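Local coordinates for protein hydrolase, haloacid dehalogenase-like family (Pseudomonas syringae pv. tomato, PDB 3S6J) that binds calcium at a haloacid dehalogenase-type site and is probably a phosphatase acting on sugar phosphates, this chain being its hydrolase domain, at residues A27-L32 and W42-K47; E35-A40 and D69-R74. All coordinates share one frame; numbering follows the deposited sequence.

Contact 1: residues A27-L32 and W42-K47; sequences AWKEAL and WRIHRK
Ile44 projects from helix 41-47 against the side of helix 21-34, where Trp28, Lys29 and Leu32 receive it. Its two branches do different work. With CG1 turned away from the carbonyl carbon (chi1 -63°), the long arm runs out through CD1 toward Lys29 and Leu32, while CG2, opposite the backbone N, is left to meet Trp28. Ile44 CG2 touches Trp28 CB at 3.6 Å and stands oblique to the indole. The closest approach is at the root of the tryptophan; the ring leads away, stacking on His79 and packing on Met55 and Leu56 of helix 52-63.

At the other branch, Ile44 CD1 meets Leu32 CD1 at 3.7 Å, the two methyl ends coming head on. Ile44 CD1 also lies 3.8 Å from Lys29 CA and 4.0 Å from Lys29 CD, so it rests against both the backbone and the aliphatic chain of the lysine, which runs crosswise to the isoleucine. The lysine leaves the helix with CG opposite its backbone N, then bends at chi2 (58°), and its ammonium group passes on to Leu39 O and the carboxylate of Asp33.

The helix segments run at 123° to one another, with axes 10.1 Å apart at their closest and Trp28 and Ile44 nearest in the backbone. No hydrogen bond joins them. Both helices belong to the cap that follows the first strand of the HAD fold, and Leu39, in the loop linking them, also packs on Ile44. The chemistry is purely apolar between the segments: one branched side chain joins two cap helices by van der Waals contact, while the lysine's charge is satisfied beyond its hydrocarbon portion.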
loop_
_atom_site.group_PDB
_atom_site.type_symbol
_atom_site.label_atom_id
_atom_site.label_comp_id
_atom_site.label_asym_id
_atom_site.label_seq_id
_atom_site.Cartn_x
_atom_site.Cartn_y
_atom_site.Cartn_z
ATOM N N ALA E 27 -10.513 5.555 -4.720
ATOM C CA ALA E 27 -11.160 6.655 -5.435
ATOM C C ALA E 27 -10.442 7.001 -6.743
ATOM O O ALA E 27 -11.091 7.221 -7.770
ATOM C CB ALA E 27 -11.265 7.892 -4.540
ATOM N N TRP E 28 -9.110 7.094 -6.703
ATOM C CA TRP E 28 -8.368 7.326 -7.935
ATOM C C TRP E 28 -8.532 6.166 -8.916
ATOM O O TRP E 28 -8.696 6.390 -10.116
ATOM C CB TRP E 28 -6.890 7.626 -7.674
ATOM C CG TRP E 28 -6.691 9.048 -7.275
ATOM C CD1 TRP E 28 -6.283 9.510 -6.060
ATOM C CD2 TRP E 28 -6.964 10.209 -8.077
ATOM N NE1 TRP E 28 -6.265 10.875 -6.058
ATOM C CE2 TRP E 28 -6.675 11.336 -7.285
ATOM C CE3 TRP E 28 -7.411 10.400 -9.390
ATOM C CZ2 TRP E 28 -6.822 12.647 -7.759
ATOM C CZ3 TRP E 28 -7.551 11.707 -9.869
ATOM C CH2 TRP E 28 -7.258 12.811 -9.056
ATOM N N LYS E 29 -8.501 4.935 -8.396
ATOM C CA LYS E 29 -8.589 3.743 -9.232
ATOM C C LYS E 29 -9.891 3.716 -10.033
ATOM O O LYS E 29 -9.899 3.422 -11.228
ATOM C CB LYS E 29 -8.458 2.468 -8.390
ATOM C CG LYS E 29 -8.606 1.179 -9.196
ATOM C CD LYS E 29 -7.561 1.109 -10.329
ATOM C CE LYS E 29 -7.486 -0.306 -10.880
ATOM N NZ LYS E 29 -6.878 -0.355 -12.236
ATOM N N GLU E 30 -10.978 4.041 -9.353
ATOM C CA GLU E 30 -12.314 4.085 -9.932
ATOM C C GLU E 30 -12.427 5.200 -10.956
ATOM O O GLU E 30 -12.985 5.002 -12.049
ATOM C CB GLU E 30 -13.335 4.273 -8.807
ATOM C CG GLU E 30 -14.721 4.647 -9.251
ATOM C CD GLU E 30 -15.714 4.528 -8.102
ATOM O OE1 GLU E 30 -15.327 4.002 -7.038
ATOM O OE2 GLU E 30 -16.878 4.956 -8.254
ATOM N N ALA E 31 -11.879 6.370 -10.629
ATOM C CA ALA E 31 -11.829 7.469 -11.613
ATOM C C ALA E 31 -11.001 7.149 -12.851
ATOM O O ALA E 31 -11.399 7.479 -13.976
ATOM C CB ALA E 31 -11.330 8.755 -10.982
ATOM N N LEU E 32 -9.846 6.531 -12.653
ATOM C CA LEU E 32 -8.952 6.217 -13.768
ATOM C C LEU E 32 -9.503 5.098 -14.660
ATOM O O LEU E 32 -9.366 5.142 -15.893
ATOM C CB LEU E 32 -7.541 5.883 -13.272
ATOM C CG LEU E 32 -6.751 7.080 -12.714
ATOM C CD1 LEU E 32 -5.667 6.655 -11.699
ATOM C CD2 LEU E 32 -6.118 7.863 -13.827
ATOM N N TRP E 42 -0.809 -0.269 -6.987
ATOM C CA TRP E 42 0.452 0.110 -6.329
ATOM C C TRP E 42 1.054 1.415 -6.921
ATOM O O TRP E 42 1.609 2.244 -6.177
ATOM C CB TRP E 42 1.475 -1.034 -6.357
ATOM C CG TRP E 42 2.113 -1.226 -7.705
ATOM C CD1 TRP E 42 1.588 -1.890 -8.776
ATOM C CD2 TRP E 42 3.401 -0.750 -8.118
ATOM N NE1 TRP E 42 2.475 -1.847 -9.838
ATOM C CE2 TRP E 42 3.590 -1.155 -9.453
ATOM C CE3 TRP E 42 4.406 -0.014 -7.487
ATOM C CZ2 TRP E 42 4.742 -0.835 -10.180
ATOM C CZ3 TRP E 42 5.551 0.291 -8.198
ATOM C CH2 TRP E 42 5.707 -0.122 -9.535
ATOM N N ARG E 43 0.921 1.599 -8.240
ATOM C CA ARG E 43 1.388 2.812 -8.919
ATOM C C ARG E 43 0.599 4.042 -8.472
ATOM O O ARG E 43 1.153 5.125 -8.344
ATOM C CB ARG E 43 1.327 2.673 -10.469
ATOM C CG ARG E 43 1.828 1.331 -11.021
ATOM C CD ARG E 43 2.192 1.357 -12.513
ATOM N NE ARG E 43 3.524 1.945 -12.653
ATOM C CZ ARG E 43 4.603 1.317 -13.110
ATOM N NH1 ARG E 43 4.538 0.070 -13.535
ATOM N NH2 ARG E 43 5.751 1.970 -13.159
ATOM N N ILE E 44 -0.705 3.881 -8.245
ATOM C CA ILE E 44 -1.519 4.981 -7.716
ATOM C C ILE E 44 -1.132 5.307 -6.264
ATOM O O ILE E 44 -1.044 6.476 -5.873
ATOM C CB ILE E 44 -3.038 4.682 -7.811
ATOM C CG1 ILE E 44 -3.456 4.526 -9.286
ATOM C CG2 ILE E 44 -3.837 5.802 -7.136
ATOM C CD1 ILE E 44 -4.806 3.836 -9.529
ATOM N N HIS E 45 -0.871 4.263 -5.484
ATOM C CA HIS E 45 -0.519 4.403 -4.060
ATOM C C HIS E 45 0.803 5.155 -3.933
ATOM O O HIS E 45 0.993 5.946 -3.011
ATOM C CB HIS E 45 -0.427 3.013 -3.390
ATOM C CG HIS E 45 -0.316 3.050 -1.890
ATOM N ND1 HIS E 45 -0.354 1.915 -1.122
ATOM C CD2 HIS E 45 -0.191 4.095 -1.027
ATOM C CE1 HIS E 45 -0.262 2.247 0.160
ATOM N NE2 HIS E 45 -0.160 3.561 0.235
ATOM N N ARG E 46 1.710 4.920 -4.875
ATOM C CA ARG E 46 3.018 5.588 -4.877
ATOM C C ARG E 46 2.913 7.113 -4.947
ATOM O O ARG E 46 3.792 7.821 -4.456
ATOM C CB ARG E 46 3.855 5.121 -6.075
ATOM C CG ARG E 46 4.651 3.846 -5.870
ATOM C CD ARG E 46 5.939 3.880 -6.727
ATOM N NE ARG E 46 5.705 4.220 -8.141
ATOM C CZ ARG E 46 6.544 3.912 -9.139
ATOM N NH1 ARG E 46 7.677 3.257 -8.892
ATOM N NH2 ARG E 46 6.255 4.255 -10.389
ATOM N N LYS E 47 1.862 7.620 -5.591
ATOM C CA LYS E 47 1.731 9.057 -5.836
ATOM C C LYS E 47 0.836 9.778 -4.816
ATOM O O LYS E 47 0.737 11.007 -4.816
ATOM C CB LYS E 47 1.180 9.321 -7.245
ATOM C CG LYS E 47 1.861 8.562 -8.380
ATOM C CD LYS E 47 3.346 8.901 -8.528
ATOM C CE LYS E 47 3.882 8.438 -9.892
ATOM N NZ LYS E 47 5.380 8.410 -9.947
#

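Contact 2: residues E35-A40 and D69-R74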
loop_
_atom_site.group_PDB
_atom_site.type_symbol
_atom_site.label_atom_id
_atom_site.label_comp_id
_atom_site.label_asym_id
_atom_site.label_seq_id
_atom_site.Cartn_x
_atom_site.Cartn_y
_atom_site.Cartn_z
ATOM N N GLU E 35 -12.085 6.191 -17.054
ATOM C CA GLU E 35 -11.529 7.012 -18.105
ATOM C C GLU E 35 -10.522 6.221 -18.928
ATOM O O GLU E 35 -9.675 6.809 -19.605
ATOM C CB GLU E 35 -10.893 8.260 -17.502
ATOM C CG GLU E 35 -11.905 9.261 -16.953
ATOM C CD GLU E 35 -12.688 9.957 -18.064
ATOM O OE1 GLU E 35 -12.110 10.190 -19.150
ATOM O OE2 GLU E 35 -13.882 10.268 -17.849
ATOM N N ASN E 36 -10.632 4.890 -18.886
ATOM C CA ASN E 36 -9.765 4.006 -19.675
ATOM C C ASN E 36 -8.290 4.332 -19.503
ATOM O O ASN E 36 -7.534 4.381 -20.488
ATOM C CB ASN E 36 -10.093 4.069 -21.169
ATOM C CG ASN E 36 -11.570 4.035 -21.452
ATOM O OD1 ASN E 36 -12.135 4.979 -22.025
ATOM N ND2 ASN E 36 -12.210 2.954 -21.070
ATOM N N ILE E 37 -7.894 4.605 -18.266
ATOM C CA ILE E 37 -6.484 4.739 -17.913
ATOM C C ILE E 37 -6.204 3.706 -16.824
ATOM O O ILE E 37 -6.216 4.013 -15.635
ATOM C CB ILE E 37 -6.129 6.159 -17.417
ATOM C CG1 ILE E 37 -6.639 7.204 -18.404
ATOM C CG2 ILE E 37 -4.595 6.308 -17.209
ATOM C CD1 ILE E 37 -6.129 8.611 -18.140
ATOM N N PRO E 38 -5.999 2.453 -17.244
ATOM C CA PRO E 38 -5.889 1.319 -16.337
ATOM C C PRO E 38 -4.489 1.299 -15.754
ATOM O O PRO E 38 -3.506 1.168 -16.494
ATOM C CB PRO E 38 -6.123 0.121 -17.261
ATOM C CG PRO E 38 -5.586 0.564 -18.574
ATOM C CD PRO E 38 -5.795 2.063 -18.654
ATOM N N LEU E 39 -4.406 1.471 -14.444
ATOM C CA LEU E 39 -3.129 1.588 -13.751
ATOM C C LEU E 39 -3.230 0.692 -12.545
ATOM O O LEU E 39 -4.234 0.746 -11.841
ATOM C CB LEU E 39 -2.930 3.018 -13.272
ATOM C CG LEU E 39 -1.583 3.596 -13.659
ATOM C CD1 LEU E 39 -1.730 4.422 -14.927
ATOM C CD2 LEU E 39 -1.033 4.432 -12.516
ATOM N N ALA E 40 -2.222 -0.148 -12.320
ATOM C CA ALA E 40 -2.230 -1.021 -11.150
ATOM C C ALA E 40 -2.310 -0.158 -9.895
ATOM O O ALA E 40 -1.788 0.952 -9.841
ATOM C CB ALA E 40 -0.993 -1.921 -11.120
ATOM N N ASP E 69 -5.985 18.759 -20.108
ATOM C CA ASP E 69 -6.593 19.538 -19.034
ATOM C C ASP E 69 -8.012 19.078 -18.756
ATOM O O ASP E 69 -8.385 18.841 -17.607
ATOM C CB ASP E 69 -6.641 21.011 -19.432
ATOM C CG ASP E 69 -5.355 21.740 -19.132
ATOM O OD1 ASP E 69 -4.423 21.110 -18.581
ATOM O OD2 ASP E 69 -5.286 22.952 -19.442
ATOM N N GLU E 70 -8.797 18.979 -19.825
ATOM C CA GLU E 70 -10.206 18.597 -19.757
ATOM C C GLU E 70 -10.460 17.229 -19.101
ATOM O O GLU E 70 -11.356 17.100 -18.269
ATOM C CB GLU E 70 -10.835 18.656 -21.164
ATOM C CG GLU E 70 -12.336 18.393 -21.204
ATOM C CD GLU E 70 -12.950 18.648 -22.586
ATOM O OE1 GLU E 70 -12.316 18.283 -23.613
ATOM O OE2 GLU E 70 -14.073 19.213 -22.645
ATOM N N GLN E 71 -9.682 16.213 -19.467
ATOM C CA GLN E 71 -9.836 14.898 -18.838
ATOM C C GLN E 71 -9.308 14.897 -17.400
ATOM O O GLN E 71 -9.828 14.191 -16.538
ATOM C CB GLN E 71 -9.145 13.797 -19.652
ATOM C CG GLN E 71 -9.483 12.358 -19.213
ATOM C CD GLN E 71 -8.735 11.317 -20.036
ATOM O OE1 GLN E 71 -7.570 11.510 -20.375
ATOM N NE2 GLN E 71 -9.407 10.213 -20.371
ATOM N N ALA E 72 -8.259 15.677 -17.161
ATOM C CA ALA E 72 -7.701 15.839 -15.827
ATOM C C ALA E 72 -8.784 16.360 -14.898
ATOM O O ALA E 72 -8.962 15.872 -13.785
ATOM C CB ALA E 72 -6.526 16.804 -15.867
ATOM N N GLU E 73 -9.516 17.349 -15.392
ATOM C CA GLU E 73 -10.629 17.958 -14.686
ATOM C C GLU E 73 -11.712 16.929 -14.385
ATOM O O GLU E 73 -12.199 16.841 -13.253
ATOM C CB GLU E 73 -11.199 19.096 -15.543
ATOM C CG GLU E 73 -11.279 20.448 -14.849
ATOM C CD GLU E 73 -12.687 20.790 -14.372
ATOM O OE1 GLU E 73 -13.068 21.990 -14.449
ATOM O OE2 GLU E 73 -13.412 19.859 -13.928
ATOM N N ARG E 74 -12.102 16.157 -15.396
ATOM C CA ARG E 74 -13.104 15.109 -15.195
ATOM C C ARG E 74 -12.609 14.030 -14.222
ATOM O O ARG E 74 -13.370 13.567 -13.372
ATOM C CB ARG E 74 -13.563 14.477 -16.523
ATOM C CG ARG E 74 -14.448 15.390 -17.372
ATOM C CD ARG E 74 -15.226 14.634 -18.451
ATOM N NE ARG E 74 -14.470 13.501 -18.973
ATOM C CZ ARG E 74 -13.603 13.571 -19.978
ATOM N NH1 ARG E 74 -13.377 14.720 -20.597
ATOM N NH2 ARG E 74 -12.963 12.480 -20.365
HETATM O O HOH W 1 -8.180 7.920 -21.733
#
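Glu35 and Gln71 lie alongside each other, pointing opposite ways, with carboxylate and amide planes at 90°. Gln71, extended beyond CG, donates through NE2 to the anti lone pair of Glu35 OE1 at 3.0 Å. The bond is nearly straight, and the acceptor lies close to the amide plane. Arg74 approaches Glu35 nearly perpendicularly and reaches the same oxygen: Arg74 NH2 stands 2.7 Å from Glu35 OE1 on the syn side, 30° out of the carboxylate plane, in a more bent salt-bridge bond. A bend at chi3 brings the guanidinium round, and Arg74 NE adds a weak bond to Glu35 OE2 at 3.5 Å. Gln71 CA lies over one face of the Arg74 guanidinium, offset toward its rim.

A water accepts from Gln71 NE2 and donates to Glu35 O, tying the amide to the backbone as well. On the amide's oxygen side, Ile37 CD1 packs 3.9 Å from Gln71 OE1. Asn36, with positive phi, is the C-prime residue of the Schellman motif ending helix 21-34; the Glu35 bonds link the residues just past that end to the first turns of helix 69-85. Two donors on OE1, one of them cationic, would probably keep Glu35 ionised.

In the fold
Contacts 1 and 2 have centres 10 Å apart, and the loop 35-40 of contact 2 joins the two helices of contact 1. The chain alternates between them, and two probable hydrogen bonds join them: Ile37 N lies 2.8 Å from Leu32 O, and Lys29 NZ lies 2.9 Å from Leu39 O. Contact 1 fastens helix 21-34 to helix 41-47 by apolar packing; contact 2 ties the loop between them to helix 69-85 by charge and hydrogen bonds. Contact 1 lies nearer the metal site, without touching it: the Trp28 side chain is about 11 Å from a bound calcium ion and about 8 Å from the side chain of its ligand Asp14. Contact 2 lies away from that site.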